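Local structure of ethylbenzene dehydrogenase alpha-subunit (Aromatoleum aromaticum, 2IVF) at residues A[626-638]-A[644-656]. The protein is the large subunit of a molybdenum enzyme of the molybdopterin oxidoreductase family, carrying a molybdenum atom, two pterin guanine dinucleotide cofactors and an iron-sulfur cluster. Residues are numbered along the deposited sequence; the frame is centred on the assembly and turned at random.
Sequences FPKLKMIFALETR and MYADIVLPCAWYY. With MD1 (phosphoric acid 4-(2-amino-4-oxo-3,4,5,6,-tetrahydro-pteridin-6-yl)-2-hydroxy-3,4-dimercapto-but-3-en-yl ester guanylate ester), chain N.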
loop_
_atom_site.group_PDB
_atom_site.type_symbol
_atom_site.label_atom_id
_atom_site.label_comp_id
_atom_site.label_asym_id
_atom_site.label_seq_id
_atom_site.Cartn_x
_atom_site.Cartn_y
_atom_site.Cartn_z
ATOM N N PHE A 626 29.500 7.316 -8.148
ATOM C CA PHE A 626 29.965 7.728 -6.831
ATOM C C PHE A 626 31.449 8.066 -6.764
ATOM O O PHE A 626 31.792 9.092 -6.170
ATOM C CB PHE A 626 29.569 6.719 -5.747
ATOM C CG PHE A 626 28.099 6.631 -5.483
ATOM C CD1 PHE A 626 27.194 7.546 -6.011
ATOM C CD2 PHE A 626 27.609 5.612 -4.663
ATOM C CE1 PHE A 626 25.842 7.455 -5.725
ATOM C CE2 PHE A 626 26.277 5.515 -4.377
ATOM C CZ PHE A 626 25.387 6.414 -4.902
ATOM N N PRO A 627 32.350 7.242 -7.367
ATOM C CA PRO A 627 33.759 7.584 -7.398
ATOM C C PRO A 627 34.112 8.954 -7.998
ATOM O O PRO A 627 35.167 9.492 -7.675
ATOM C CB PRO A 627 34.378 6.433 -8.215
ATOM C CG PRO A 627 33.510 5.299 -7.873
ATOM C CD PRO A 627 32.146 5.908 -7.961
ATOM N N LYS A 628 33.247 9.528 -8.829
ATOM C CA LYS A 628 33.544 10.835 -9.436
ATOM C C LYS A 628 33.028 11.954 -8.546
ATOM O O LYS A 628 33.422 13.093 -8.679
ATOM C CB LYS A 628 32.828 10.968 -10.772
ATOM C CG LYS A 628 33.284 10.054 -11.860
ATOM C CD LYS A 628 32.145 9.872 -12.905
ATOM C CE LYS A 628 32.689 9.126 -14.111
ATOM N NZ LYS A 628 31.862 9.180 -15.331
ATOM N N LEU A 629 32.107 11.615 -7.658
ATOM C CA LEU A 629 31.402 12.616 -6.865
ATOM C C LEU A 629 32.191 13.016 -5.636
ATOM O O LEU A 629 32.599 12.147 -4.853
ATOM C CB LEU A 629 30.024 12.090 -6.443
ATOM C CG LEU A 629 28.999 11.880 -7.560
ATOM C CD1 LEU A 629 27.764 11.298 -6.971
ATOM C CD2 LEU A 629 28.673 13.223 -8.256
ATOM N N LYS A 630 32.383 14.330 -5.481
ATOM C CA LYS A 630 33.040 14.925 -4.302
ATOM C C LYS A 630 32.059 15.059 -3.126
ATOM O O LYS A 630 32.472 15.011 -1.954
ATOM C CB LYS A 630 33.568 16.318 -4.626
ATOM C CG LYS A 630 34.715 16.331 -5.623
ATOM C CD LYS A 630 36.062 15.864 -5.031
ATOM C CE LYS A 630 36.831 17.015 -4.368
ATOM N NZ LYS A 630 38.204 16.654 -3.841
ATOM N N MET A 631 30.785 15.269 -3.437
ATOM C CA MET A 631 29.767 15.441 -2.391
ATOM C C MET A 631 28.472 14.812 -2.798
ATOM O O MET A 631 27.889 15.139 -3.842
ATOM C CB MET A 631 29.543 16.931 -2.110
ATOM C CG MET A 631 28.371 17.279 -1.240
ATOM S SD MET A 631 28.525 16.613 0.429
ATOM C CE MET A 631 30.012 17.510 0.997
ATOM N N ILE A 632 27.969 13.963 -1.910
ATOM C CA ILE A 632 26.660 13.424 -2.048
ATOM C C ILE A 632 25.949 13.837 -0.802
ATOM O O ILE A 632 26.404 13.513 0.300
ATOM C CB ILE A 632 26.676 11.888 -2.125
ATOM C CG1 ILE A 632 27.578 11.452 -3.263
ATOM C CG2 ILE A 632 25.259 11.393 -2.288
ATOM C CD1 ILE A 632 27.814 9.905 -3.389
ATOM N N PHE A 633 24.859 14.577 -0.951
ATOM C CA PHE A 633 24.107 14.969 0.230
ATOM C C PHE A 633 22.640 14.695 0.030
ATOM O O PHE A 633 22.112 14.753 -1.092
ATOM C CB PHE A 633 24.383 16.414 0.637
ATOM C CG PHE A 633 23.849 17.464 -0.337
ATOM C CD1 PHE A 633 24.526 17.750 -1.505
ATOM C CD2 PHE A 633 22.678 18.163 -0.068
ATOM C CE1 PHE A 633 24.073 18.750 -2.368
ATOM C CE2 PHE A 633 22.206 19.127 -0.966
ATOM C CZ PHE A 633 22.906 19.415 -2.101
ATOM N N ALA A 634 21.993 14.354 1.131
ATOM C CA ALA A 634 20.619 13.951 1.116
ATOM C C ALA A 634 19.822 14.848 2.032
ATOM O O ALA A 634 20.278 15.181 3.142
ATOM C CB ALA A 634 20.484 12.537 1.562
ATOM N N LEU A 635 18.632 15.209 1.556
ATOM C CA LEU A 635 17.623 15.857 2.358
ATOM C C LEU A 635 16.567 14.814 2.599
ATOM O O LEU A 635 15.733 14.554 1.724
ATOM C CB LEU A 635 17.023 17.050 1.655
ATOM C CG LEU A 635 17.816 18.335 1.757
ATOM C CD1 LEU A 635 19.000 18.230 0.863
ATOM C CD2 LEU A 635 16.924 19.552 1.378
ATOM N N GLU A 636 16.637 14.205 3.780
ATOM C CA GLU A 636 15.830 13.046 4.090
ATOM C C GLU A 636 15.130 13.111 5.418
ATOM O O GLU A 636 15.586 13.734 6.390
ATOM C CB GLU A 636 16.724 11.789 4.049
ATOM C CG GLU A 636 16.659 10.980 2.770
ATOM C CD GLU A 636 15.361 10.289 2.483
ATOM O OE1 GLU A 636 14.370 10.364 3.277
ATOM O OE2 GLU A 636 15.335 9.636 1.414
ATOM N N THR A 637 14.008 12.423 5.471
ATOM C CA THR A 637 13.333 12.126 6.708
ATOM C C THR A 637 13.738 10.761 7.214
ATOM O O THR A 637 13.574 10.449 8.396
ATOM C CB THR A 637 11.820 12.088 6.494
ATOM O OG1 THR A 637 11.540 11.202 5.412
ATOM C CG2 THR A 637 11.305 13.487 6.161
ATOM N N ARG A 638 14.284 9.954 6.315
ATOM C CA ARG A 638 14.409 8.547 6.531
ATOM C C ARG A 638 15.790 8.074 6.017
ATOM O O ARG A 638 16.357 8.648 5.072
ATOM C CB ARG A 638 13.240 7.900 5.776
ATOM C CG ARG A 638 13.089 6.418 5.804
ATOM C CD ARG A 638 12.032 5.972 4.763
ATOM N NE ARG A 638 12.654 5.981 3.451
ATOM C CZ ARG A 638 13.302 4.949 2.914
ATOM N NH1 ARG A 638 13.411 3.781 3.549
ATOM N NH2 ARG A 638 13.875 5.106 1.757
ATOM N N MET A 644 22.431 6.084 2.754
ATOM C CA MET A 644 23.527 5.344 3.369
ATOM C C MET A 644 24.850 5.556 2.665
ATOM O O MET A 644 25.903 5.330 3.245
ATOM C CB MET A 644 23.167 3.865 3.495
ATOM C CG MET A 644 22.128 3.645 4.612
ATOM S SD MET A 644 22.829 3.973 6.240
ATOM C CE MET A 644 24.029 2.634 6.433
ATOM N N TYR A 645 24.808 5.989 1.410
ATOM C CA TYR A 645 26.021 6.262 0.659
ATOM C C TYR A 645 26.376 7.730 0.596
ATOM O O TYR A 645 27.371 8.103 -0.017
ATOM C CB TYR A 645 25.877 5.757 -0.774
ATOM C CG TYR A 645 25.812 4.284 -0.861
ATOM C CD1 TYR A 645 24.610 3.643 -0.690
ATOM C CD2 TYR A 645 26.962 3.507 -1.080
ATOM C CE1 TYR A 645 24.524 2.288 -0.750
ATOM C CE2 TYR A 645 26.862 2.112 -1.153
ATOM C CZ TYR A 645 25.608 1.537 -0.989
ATOM O OH TYR A 645 25.399 0.163 -1.039
ATOM N N ALA A 646 25.597 8.559 1.257
ATOM C CA ALA A 646 25.832 9.985 1.239
ATOM C C ALA A 646 27.005 10.379 2.125
ATOM O O ALA A 646 27.432 9.645 3.035
ATOM C CB ALA A 646 24.564 10.715 1.706
ATOM N N ASP A 647 27.540 11.556 1.854
ATOM C CA ASP A 647 28.532 12.159 2.690
ATOM C C ASP A 647 27.897 12.936 3.803
ATOM O O ASP A 647 28.468 13.017 4.876
ATOM C CB ASP A 647 29.414 13.071 1.864
ATOM C CG ASP A 647 30.027 12.349 0.700
ATOM O OD1 ASP A 647 30.592 11.238 0.896
ATOM O OD2 ASP A 647 29.929 12.892 -0.410
ATOM N N ILE A 648 26.724 13.513 3.531
ATOM C CA ILE A 648 26.020 14.375 4.461
ATOM C C ILE A 648 24.538 14.038 4.346
ATOM O O ILE A 648 23.991 13.960 3.241
ATOM C CB ILE A 648 26.224 15.888 4.102
ATOM C CG1 ILE A 648 27.670 16.333 4.256
ATOM C CG2 ILE A 648 25.304 16.775 4.965
ATOM C CD1 ILE A 648 28.229 16.285 5.672
ATOM N N VAL A 649 23.874 13.826 5.477
ATOM C CA VAL A 649 22.438 13.644 5.480
ATOM C C VAL A 649 21.852 14.747 6.351
ATOM O O VAL A 649 22.275 14.926 7.516
ATOM C CB VAL A 649 22.054 12.251 5.998
ATOM C CG1 VAL A 649 20.525 12.087 6.034
ATOM C CG2 VAL A 649 22.721 11.152 5.130
ATOM N N LEU A 650 20.883 15.484 5.777
ATOM C CA LEU A 650 20.256 16.629 6.431
ATOM C C LEU A 650 18.850 16.227 6.844
ATOM O O LEU A 650 18.063 15.783 5.982
ATOM C CB LEU A 650 20.145 17.766 5.449
ATOM C CG LEU A 650 21.462 18.310 4.926
ATOM C CD1 LEU A 650 21.166 19.420 3.961
ATOM C CD2 LEU A 650 22.362 18.770 6.069
ATOM N N PRO A 651 18.521 16.326 8.132
ATOM C CA PRO A 651 17.200 15.798 8.546
ATOM C C PRO A 651 16.028 16.728 8.230
ATOM O O PRO A 651 16.111 17.897 8.507
ATOM C CB PRO A 651 17.328 15.676 10.059
ATOM C CG PRO A 651 18.253 16.786 10.447
ATOM C CD PRO A 651 19.275 16.846 9.268
ATOM N N CYS A 652 14.921 16.170 7.729
ATOM C CA CYS A 652 13.778 16.949 7.322
ATOM C C CYS A 652 12.500 16.620 8.073
ATOM O O CYS A 652 12.297 15.532 8.636
ATOM C CB CYS A 652 13.530 16.789 5.820
ATOM S SG CYS A 652 14.920 17.396 4.889
ATOM N N ALA A 653 11.650 17.630 8.088
ATOM C CA ALA A 653 10.351 17.541 8.685
ATOM C C ALA A 653 9.515 16.616 7.795
ATOM O O ALA A 653 9.683 16.608 6.580
ATOM C CB ALA A 653 9.751 18.950 8.782
ATOM N N TRP A 654 8.631 15.810 8.381
ATOM C CA TRP A 654 7.841 14.871 7.589
ATOM C C TRP A 654 6.368 15.334 7.537
ATOM O O TRP A 654 6.037 16.458 7.893
ATOM C CB TRP A 654 7.959 13.459 8.206
ATOM C CG TRP A 654 8.085 12.344 7.233
ATOM C CD1 TRP A 654 7.810 12.375 5.897
ATOM C CD2 TRP A 654 8.522 11.012 7.517
ATOM N NE1 TRP A 654 8.067 11.172 5.332
ATOM C CE2 TRP A 654 8.530 10.315 6.297
ATOM C CE3 TRP A 654 8.934 10.346 8.687
ATOM C CZ2 TRP A 654 8.891 8.973 6.203
ATOM C CZ3 TRP A 654 9.294 8.997 8.597
ATOM C CH2 TRP A 654 9.286 8.337 7.362
ATOM N N TYR A 655 5.471 14.448 7.129
ATOM C CA TYR A 655 4.059 14.831 6.975
ATOM C C TYR A 655 3.497 15.119 8.353
ATOM O O TYR A 655 3.845 14.452 9.345
ATOM C CB TYR A 655 3.219 13.775 6.223
ATOM C CG TYR A 655 3.972 13.135 5.082
ATOM C CD1 TYR A 655 4.911 13.854 4.327
ATOM C CD2 TYR A 655 3.794 11.793 4.789
ATOM C CE1 TYR A 655 5.611 13.254 3.317
ATOM C CE2 TYR A 655 4.494 11.191 3.789
ATOM C CZ TYR A 655 5.393 11.905 3.073
ATOM O OH TYR A 655 6.072 11.261 2.132
ATOM N N TYR A 656 2.653 16.143 8.403
ATOM C CA TYR A 656 2.023 16.643 9.646
ATOM C C TYR A 656 2.932 17.556 10.435
ATOM O O TYR A 656 2.505 18.145 11.445
ATOM C CB TYR A 656 1.581 15.561 10.622
ATOM C CG TYR A 656 0.750 14.397 10.146
ATOM C CD1 TYR A 656 0.057 14.417 8.930
ATOM C CD2 TYR A 656 0.636 13.266 10.960
ATOM C CE1 TYR A 656 -0.692 13.319 8.518
ATOM C CE2 TYR A 656 -0.087 12.175 10.578
ATOM C CZ TYR A 656 -0.785 12.202 9.352
ATOM O OH TYR A 656 -1.524 11.121 8.976
HETATM P PB MD1 N . 11.747 7.376 -5.468
HETATM O O3B MD1 N . 11.152 6.702 -4.167
HETATM O O1B MD1 N . 11.089 8.700 -5.612
HETATM O O2B MD1 N . 13.211 7.194 -5.591
HETATM O O3A MD1 N . 11.141 6.440 -6.597
HETATM C C10 MD1 N . 9.865 6.695 -7.224
HETATM C C11 MD1 N . 9.627 5.464 -8.084
HETATM O O11 MD1 N . 9.183 4.449 -7.121
HETATM C C12 MD1 N . 8.510 5.715 -9.061
HETATM S S12 MD1 N . 7.421 7.020 -8.871
HETATM C C13 MD1 N . 8.277 4.861 -10.109
HETATM S S13 MD1 N . 7.000 5.085 -11.189
HETATM C C14 MD1 N . 9.141 3.692 -10.394
HETATM N N15 MD1 N . 8.560 2.393 -10.370
HETATM C C16 MD1 N . 9.329 1.266 -10.498
HETATM C C15 MD1 N . 8.670 0.054 -10.587
HETATM O O14 MD1 N . 7.412 -0.016 -10.563
HETATM N N17 MD1 N . 9.481 -1.034 -10.628
HETATM C C17 MD1 N . 10.871 -0.918 -10.658
HETATM N N16 MD1 N . 11.561 -2.048 -10.727
HETATM N N18 MD1 N . 11.475 0.281 -10.619
HETATM C C20 MD1 N . 10.722 1.358 -10.547
HETATM N N8 MD1 N . 11.324 2.575 -10.559
HETATM C C7 MD1 N . 10.643 3.833 -10.409
HETATM P PA MD1 N . 11.780 6.336 -2.731
HETATM O O1A MD1 N . 10.610 6.282 -1.803
HETATM O O2A MD1 N . 12.578 5.099 -2.888
HETATM O "O5'" MD1 N . 12.743 7.526 -2.342
HETATM C "C5'" MD1 N . 12.116 8.755 -1.992
HETATM C "C4'" MD1 N . 12.666 9.244 -0.716
HETATM O "O4'" MD1 N . 11.847 10.365 -0.406
HETATM C "C1'" MD1 N . 11.851 10.422 1.021
HETATM N N9 MD1 N . 10.766 11.228 1.599
HETATM C C4 MD1 N . 10.954 12.436 2.109
HETATM N N3 MD1 N . 12.089 13.171 2.191
HETATM C C2 MD1 N . 12.060 14.387 2.737
HETATM N N2 MD1 N . 13.190 15.139 2.811
HETATM N N1 MD1 N . 10.870 14.826 3.284
HETATM C C6 MD1 N . 9.686 14.132 3.237
HETATM O O6 MD1 N . 8.665 14.647 3.692
HETATM C C5 MD1 N . 9.719 12.876 2.612
HETATM N N7 MD1 N . 8.828 11.914 2.393
HETATM C C8 MD1 N . 9.475 10.926 1.768
HETATM C "C2'" MD1 N . 11.696 8.971 1.465
HETATM O "O2'" MD1 N . 12.198 8.715 2.800
HETATM C "C3'" MD1 N . 12.430 8.185 0.368
HETATM O "O3'" MD1 N . 13.703 7.663 0.831
#
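T637 lies over one face of the W654 indole: its CB sits 3.7 Å from the centroid of the five-membered ring, almost on the normal, a CH-pi contact, and OG1 rides on the same face nearer the rim. W654 CD1 lies 3.5 Å above one face of the Y655 ring. With T637 OG1 between backbone N and carbonyl carbon (chi1 52°), CG2 swings toward the guanine of MD1 and C652 O. At the edge of the R638 guanidinium are the ribose hydroxyls of MD1: NE reaches O2' and NH2 donates to O3' at 2.7 Å. E636, its chain bent at chi2, grips the same diol with both carboxylate oxygens, OE2 at 2.6 Å from O3'. Its OE1 also takes the backbone N-H of R638 from above the carboxylate plane. At the other end, I632 CD1 covers one face of the F626 ring, whose CE2 touches Y645 CB at 3.6 Å.

Strands 631-636 and 648-651 run parallel between these ends. A634 N and O bond I648 and L650; E636 N and O go on to L650 and C652. F633, I648, L635 and L650 share one face; F633 and L650 pack on helices 163-181 and 687-704, L635 on 687-704. I632 O accepts from both D647 N and I648 N, while I632 N donates to D647 OD2 at 2.7 Å, on the anti side and 32° out of the carboxylate plane. R149 and R153 salt-bridge that carboxylate, probably keeping it charged.

The nucleotide lies at the C-terminal ends of parallel strands, where L635 O accepts from guanine N2 at 2.8 Å. E636 and R638 hold O2' and O3' through separate bonds, consistent with reading both free hydroxyls.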